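PDB 2B5W: glucose 1-dehydrogenase from Haloferax mediterranei, which catalyses the zinc-dependent oxidation of D-glucose and several other aldoses, passing the electrons to NADP(+), which it prefers, or to NAD(+). Local coordinates for residues A[103-108]-A[303-308]; A[86-91]-A[110-115]. The protein carries 1 engineered substitution. One frame throughout, in Å; residues are numbered along the deposited sequence.

Contact 1. Residues A[103-108]-A[303-308]; sequences QPDMAP and NSHVEH
Asn303 meets Asp105 through its amide: ND2 lies 3.2 Å from Asp105 CB, a packing contact and not a hydrogen bond. The backbone N of Asn303, a residue that also binds substrate, donates to NADP, while its side chain turns to the loop at Asp105. Ser304 brings its backbone N near Asp105 CB and turns its hydroxyl to Ser153 of helix 149-164. His305, the N-cap residue of helix 306-318, presents one face of its ring to Pro104, whose CD stands over the centre, 3.6 Å from the centroid, in a CH-pi contact that suits a rigid proline. Val306 CG2 lies over the opposite face. An alanine at His305 would probably leave Pro104 without its aromatic partner and open a gap between loop and helix start. His305 N donates to His308 ND1 at 2.9 Å, lying in the plane of the acceptor ring, while His308 NE2 bonds Glu160. Asp105 OD2 approaches the edge of the His308 ring but has its salt bridge with Lys157. With no hydrogen bond between 103-108 and 303-308, the two family regions meet here through shape and CH-pi packing, and Asp105, Ser304 and His308 find their polar partners on helix 149-164.

Contact 2. Residues A[86-91]-A[110-115]; sequences TVRRPP and GMYFER
The guanidinium of Arg88 lies flat on the ring of Tyr112, the planes 9° apart and CZ 3.5 Å from the ring centroid, a cation-pi stack over the centre of one face. At the guanidinium edge, in its plane, sits Glu114 OE2, gripped side-on by two nitrogens: Arg88 NE at 2.9 Å and NH2 at 3.1 Å. Both reach this one oxygen from the same face of the carboxylate. Glu114 binds substrate, and the double grip of Arg88 is likely to hold its carboxylate in position. On the Phe113 ring, one face carries Pro91 CA, over its centre at 3.7 Å, a CH-pi contact well suited to a flat, apolar ring.

Strands 88-89 and 113-115 form an antiparallel beta ladder within the GroES-like region of this zinc-dependent dehydrogenase. Arg89 and Phe113 are the hydrogen-bonded pair, joined by Phe113 N to Arg89 O at 2.8 Å and by the reciprocal Arg89 N to Phe113 O. Arg88 and Glu114 are the non-hydrogen-bonded pair; being directly opposite, they put their side chains on the same face, where the salt bridge forms. Arg115 N then donates to Val87 O at 2.9 Å. On the face of Arg89 and Phe113, CG of Arg89 meets CG of Arg115 at 3.9 Å. The two guanidiniums part: Arg89 NH1 bonds Thr86 OG1 and Arg88 O, whereas Arg115 binds the carbonyl oxygens of His121 and Gly122.

Overall arrangement
Contact 1 is buried and joins the GroES-like region to the start of helix 306-318 in the nucleotide-binding region; contact 2 is only partly buried and stays within the GroES-like region, pairing two short strands. Their chemistry follows: no hydrogen bond crosses contact 1, whereas contact 2 combines ladder bonds, a salt bridge and a cation-pi stack. Arg88 links them, its NH1 2.9 Å from Pro104 O and its CD packed on Asn303. The same arginine thus touches the substrate-binding residues Glu114 and Asn303, one from each contact. Contact 1 also adjoins the second subunit, where Asn266 of that subunit bonds Met106 O, while contact 2 touches no other chain.

Contact 1. Residues A[103-108]-A[303-308]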
loop_
_atom_site.group_PDB
_atom_site.type_symbol
_atom_site.label_atom_id
_atom_site.label_comp_id
_atom_site.label_asym_id
_atom_site.label_seq_id
_atom_site.Cartn_x
_atom_site.Cartn_y
_atom_site.Cartn_z
ATOM N N GLN A 103 -3.298 17.937 -9.239
ATOM C CA GLN A 103 -3.480 16.878 -8.230
ATOM C C GLN A 103 -3.547 17.459 -6.823
ATOM O O GLN A 103 -2.834 17.060 -5.905
ATOM C CB GLN A 103 -2.436 15.744 -8.370
ATOM C CG GLN A 103 -0.965 16.201 -8.301
ATOM C CD GLN A 103 0.039 15.054 -8.447
ATOM O OE1 GLN A 103 1.147 15.119 -7.911
ATOM N NE2 GLN A 103 -0.352 14.012 -9.169
ATOM N N PRO A 104 -4.454 18.420 -6.610
ATOM C CA PRO A 104 -4.532 19.020 -5.274
ATOM C C PRO A 104 -5.037 18.066 -4.201
ATOM O O PRO A 104 -4.857 18.304 -3.026
ATOM C CB PRO A 104 -5.496 20.189 -5.476
ATOM C CG PRO A 104 -6.328 19.824 -6.568
ATOM C CD PRO A 104 -5.427 19.027 -7.534
ATOM N N ASP A 105 -5.651 16.967 -4.620
ATOM C CA ASP A 105 -6.104 15.949 -3.719
ATOM C C ASP A 105 -4.921 15.220 -3.057
ATOM O O ASP A 105 -5.104 14.500 -2.093
ATOM C CB ASP A 105 -6.978 14.957 -4.491
ATOM C CG ASP A 105 -6.223 14.295 -5.586
ATOM O OD1 ASP A 105 -5.944 14.967 -6.594
ATOM O OD2 ASP A 105 -5.869 13.107 -5.507
ATOM N N MET A 106 -3.702 15.433 -3.575
ATOM C CA MET A 106 -2.491 14.868 -2.984
ATOM C C MET A 106 -1.728 15.912 -2.132
ATOM O O MET A 106 -0.675 15.626 -1.587
ATOM C CB MET A 106 -1.538 14.314 -4.062
ATOM C CG MET A 106 -2.217 13.339 -5.056
ATOM S SD MET A 106 -2.861 11.822 -4.249
ATOM C CE MET A 106 -1.353 11.080 -3.582
ATOM N N ALA A 107 -2.216 17.129 -2.071
ATOM C CA ALA A 107 -1.511 18.155 -1.266
ATOM C C ALA A 107 -1.532 17.743 0.203
ATOM O O ALA A 107 -2.529 17.258 0.703
ATOM C CB ALA A 107 -2.168 19.528 -1.443
ATOM N N PRO A 108 -0.446 18.000 0.936
ATOM C CA PRO A 108 -0.419 17.742 2.373
ATOM C C PRO A 108 -1.015 18.867 3.206
ATOM O O PRO A 108 -1.297 19.939 2.670
ATOM C CB PRO A 108 1.077 17.655 2.645
ATOM C CG PRO A 108 1.629 18.565 1.765
ATOM C CD PRO A 108 0.843 18.514 0.460
ATOM N N ASN A 303 -9.833 12.978 -0.134
ATOM C CA ASN A 303 -10.263 13.903 -1.160
ATOM C C ASN A 303 -10.386 13.175 -2.506
ATOM O O ASN A 303 -10.467 11.927 -2.553
ATOM C CB ASN A 303 -9.333 15.151 -1.131
ATOM C CG ASN A 303 -9.882 16.352 -1.904
ATOM O OD1 ASN A 303 -10.933 16.939 -1.547
ATOM N ND2 ASN A 303 -9.171 16.750 -2.920
ATOM N N SER A 304 -10.441 13.927 -3.591
ATOM C CA SER A 304 -10.676 13.432 -4.942
ATOM C C SER A 304 -10.562 14.592 -5.876
ATOM O O SER A 304 -10.605 15.762 -5.442
ATOM C CB SER A 304 -12.073 12.755 -5.053
ATOM O OG SER A 304 -13.101 13.694 -4.708
ATOM N N HIS A 305 -10.420 14.308 -7.171
ATOM C CA HIS A 305 -10.300 15.385 -8.132
ATOM C C HIS A 305 -11.106 15.112 -9.385
ATOM O O HIS A 305 -11.937 14.201 -9.432
ATOM C CB HIS A 305 -8.823 15.682 -8.456
ATOM C CG HIS A 305 -8.596 17.103 -8.876
ATOM N ND1 HIS A 305 -9.088 18.174 -8.159
ATOM C CD2 HIS A 305 -7.987 17.620 -9.977
ATOM C CE1 HIS A 305 -8.751 19.294 -8.782
ATOM N NE2 HIS A 305 -8.089 18.984 -9.892
ATOM N N VAL A 306 -10.975 15.998 -10.373
ATOM C CA VAL A 306 -11.895 16.073 -11.485
ATOM C C VAL A 306 -12.158 14.719 -12.138
ATOM O O VAL A 306 -13.307 14.392 -12.384
ATOM C CB VAL A 306 -11.453 17.122 -12.512
ATOM C CG1 VAL A 306 -12.268 17.027 -13.794
ATOM C CG2 VAL A 306 -11.579 18.522 -11.907
ATOM N N GLU A 307 -11.126 13.942 -12.437
ATOM C CA GLU A 307 -11.352 12.654 -13.107
ATOM C C GLU A 307 -12.233 11.724 -12.277
ATOM O O GLU A 307 -12.954 10.896 -12.830
ATOM C CB GLU A 307 -10.023 11.960 -13.374
ATOM C CG GLU A 307 -9.170 12.638 -14.422
ATOM C CD GLU A 307 -7.856 11.893 -14.670
ATOM O OE1 GLU A 307 -7.722 10.707 -14.239
ATOM O OE2 GLU A 307 -6.955 12.502 -15.290
ATOM N N HIS A 308 -12.130 11.836 -10.961
ATOM C CA HIS A 308 -12.927 10.989 -10.071
ATOM C C HIS A 308 -14.376 11.420 -10.054
ATOM O O HIS A 308 -15.283 10.585 -9.943
ATOM C CB HIS A 308 -12.365 11.038 -8.648
ATOM C CG HIS A 308 -10.919 10.711 -8.569
ATOM N ND1 HIS A 308 -9.965 11.589 -8.089
ATOM C CD2 HIS A 308 -10.248 9.611 -8.999
ATOM C CE1 HIS A 308 -8.773 11.020 -8.202
ATOM N NE2 HIS A 308 -8.920 9.819 -8.744
#

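Contact 2. Residues A[86-91]-A[110-115]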
loop_
_atom_site.group_PDB
_atom_site.type_symbol
_atom_site.label_atom_id
_atom_site.label_comp_id
_atom_site.label_asym_id
_atom_site.label_seq_id
_atom_site.Cartn_x
_atom_site.Cartn_y
_atom_site.Cartn_z
ATOM N N THR A 86 -15.406 20.738 -7.093
ATOM C CA THR A 86 -14.452 20.028 -6.258
ATOM C C THR A 86 -14.293 20.833 -4.959
ATOM O O THR A 86 -14.807 21.956 -4.827
ATOM C CB THR A 86 -13.090 19.854 -6.924
ATOM O OG1 THR A 86 -12.520 21.163 -7.107
ATOM C CG2 THR A 86 -13.208 19.219 -8.293
ATOM N N VAL A 87 -13.615 20.236 -4.022
ATOM C CA VAL A 87 -13.527 20.751 -2.665
ATOM C C VAL A 87 -12.270 21.561 -2.378
ATOM O O VAL A 87 -12.323 22.550 -1.642
ATOM C CB VAL A 87 -13.642 19.580 -1.683
ATOM C CG1 VAL A 87 -13.601 20.068 -0.247
ATOM C CG2 VAL A 87 -14.977 18.829 -1.910
ATOM N N ARG A 88 -11.123 21.184 -2.963
ATOM C CA ARG A 88 -9.895 21.848 -2.566
ATOM C C ARG A 88 -9.586 23.067 -3.386
ATOM O O ARG A 88 -9.782 23.107 -4.594
ATOM C CB ARG A 88 -8.717 20.876 -2.602
ATOM C CG ARG A 88 -8.713 19.932 -1.449
ATOM C CD ARG A 88 -7.534 18.995 -1.348
ATOM N NE ARG A 88 -7.614 18.181 -0.133
ATOM C CZ ARG A 88 -6.627 17.423 0.317
ATOM N NH1 ARG A 88 -5.485 17.356 -0.349
ATOM N NH2 ARG A 88 -6.758 16.761 1.463
ATOM N N ARG A 89 -9.107 24.079 -2.676
ATOM C CA ARG A 89 -8.695 25.359 -3.266
ATOM C C ARG A 89 -7.335 25.727 -2.688
ATOM O O ARG A 89 -6.964 25.295 -1.589
ATOM C CB ARG A 89 -9.720 26.444 -2.962
ATOM C CG ARG A 89 -11.095 26.158 -3.529
ATOM C CD ARG A 89 -11.216 26.293 -5.036
ATOM N NE ARG A 89 -12.574 26.053 -5.489
ATOM C CZ ARG A 89 -13.083 24.830 -5.719
ATOM N NH1 ARG A 89 -12.355 23.751 -5.594
ATOM N NH2 ARG A 89 -14.329 24.716 -6.087
ATOM N N PRO A 90 -6.599 26.554 -3.413
ATOM C CA PRO A 90 -5.263 26.952 -2.946
ATOM C C PRO A 90 -5.312 27.676 -1.623
ATOM O O PRO A 90 -6.284 28.411 -1.352
ATOM C CB PRO A 90 -4.744 27.872 -4.066
ATOM C CG PRO A 90 -5.675 27.813 -5.154
ATOM C CD PRO A 90 -6.916 27.101 -4.741
ATOM N N PRO A 91 -4.288 27.481 -0.797
ATOM C CA PRO A 91 -4.224 28.122 0.517
ATOM C C PRO A 91 -3.809 29.604 0.379
ATOM O O PRO A 91 -3.666 30.108 -0.734
ATOM C CB PRO A 91 -3.137 27.320 1.236
ATOM C CG PRO A 91 -2.230 26.938 0.168
ATOM C CD PRO A 91 -3.087 26.668 -1.058
ATOM N N GLY A 110 -1.941 21.946 5.303
ATOM C CA GLY A 110 -1.417 23.304 5.139
ATOM C C GLY A 110 -1.246 23.830 3.716
ATOM O O GLY A 110 -1.122 25.035 3.528
ATOM N N MET A 111 -1.278 22.945 2.720
ATOM C CA MET A 111 -1.062 23.315 1.328
ATOM C C MET A 111 -2.357 23.314 0.497
ATOM O O MET A 111 -2.323 23.297 -0.731
ATOM C CB MET A 111 -0.007 22.386 0.719
ATOM C CG MET A 111 1.299 22.391 1.507
ATOM S SD MET A 111 2.652 21.652 0.610
ATOM C CE MET A 111 4.063 22.449 1.384
ATOM N N TYR A 112 -3.491 23.337 1.198
ATOM C CA TYR A 112 -4.789 23.465 0.566
ATOM C C TYR A 112 -5.740 23.997 1.606
ATOM O O TYR A 112 -5.535 23.854 2.816
ATOM C CB TYR A 112 -5.341 22.093 0.101
ATOM C CG TYR A 112 -5.500 21.096 1.223
ATOM C CD1 TYR A 112 -6.667 21.027 1.971
ATOM C CD2 TYR A 112 -4.456 20.235 1.566
ATOM C CE1 TYR A 112 -6.792 20.135 3.005
ATOM C CE2 TYR A 112 -4.577 19.353 2.593
ATOM C CZ TYR A 112 -5.746 19.280 3.302
ATOM O OH TYR A 112 -5.876 18.381 4.348
ATOM N N PHE A 113 -6.833 24.534 1.100
ATOM C CA PHE A 113 -8.075 24.677 1.846
ATOM C C PHE A 113 -9.098 23.672 1.283
ATOM O O PHE A 113 -9.024 23.290 0.119
ATOM C CB PHE A 113 -8.655 26.069 1.632
ATOM C CG PHE A 113 -7.843 27.202 2.219
ATOM C CD1 PHE A 113 -7.050 27.028 3.344
ATOM C CD2 PHE A 113 -7.960 28.469 1.671
ATOM C CE1 PHE A 113 -6.344 28.107 3.897
ATOM C CE2 PHE A 113 -7.226 29.561 2.231
ATOM C CZ PHE A 113 -6.459 29.357 3.337
ATOM N N GLU A 114 -10.052 23.280 2.127
ATOM C CA GLU A 114 -11.193 22.466 1.717
ATOM C C GLU A 114 -12.454 23.267 2.001
ATOM O O GLU A 114 -12.740 23.604 3.128
ATOM C CB GLU A 114 -11.232 21.119 2.463
ATOM C CG GLU A 114 -10.319 20.099 1.807
ATOM C CD GLU A 114 -10.148 18.810 2.591
ATOM O OE1 GLU A 114 -10.560 18.742 3.765
ATOM O OE2 GLU A 114 -9.572 17.859 2.015
ATOM N N ARG A 115 -13.191 23.566 0.966
ATOM C CA ARG A 115 -14.412 24.359 1.094
ATOM C C ARG A 115 -15.411 23.624 1.997
ATOM O O ARG A 115 -15.716 22.444 1.799
ATOM C CB ARG A 115 -14.986 24.645 -0.291
ATOM C CG ARG A 115 -14.136 25.665 -1.074
ATOM C CD ARG A 115 -14.819 26.493 -2.132
ATOM N NE ARG A 115 -15.987 27.200 -1.610
ATOM C CZ ARG A 115 -16.699 28.073 -2.292
ATOM N NH1 ARG A 115 -16.365 28.411 -3.530
ATOM N NH2 ARG A 115 -17.785 28.606 -1.728
#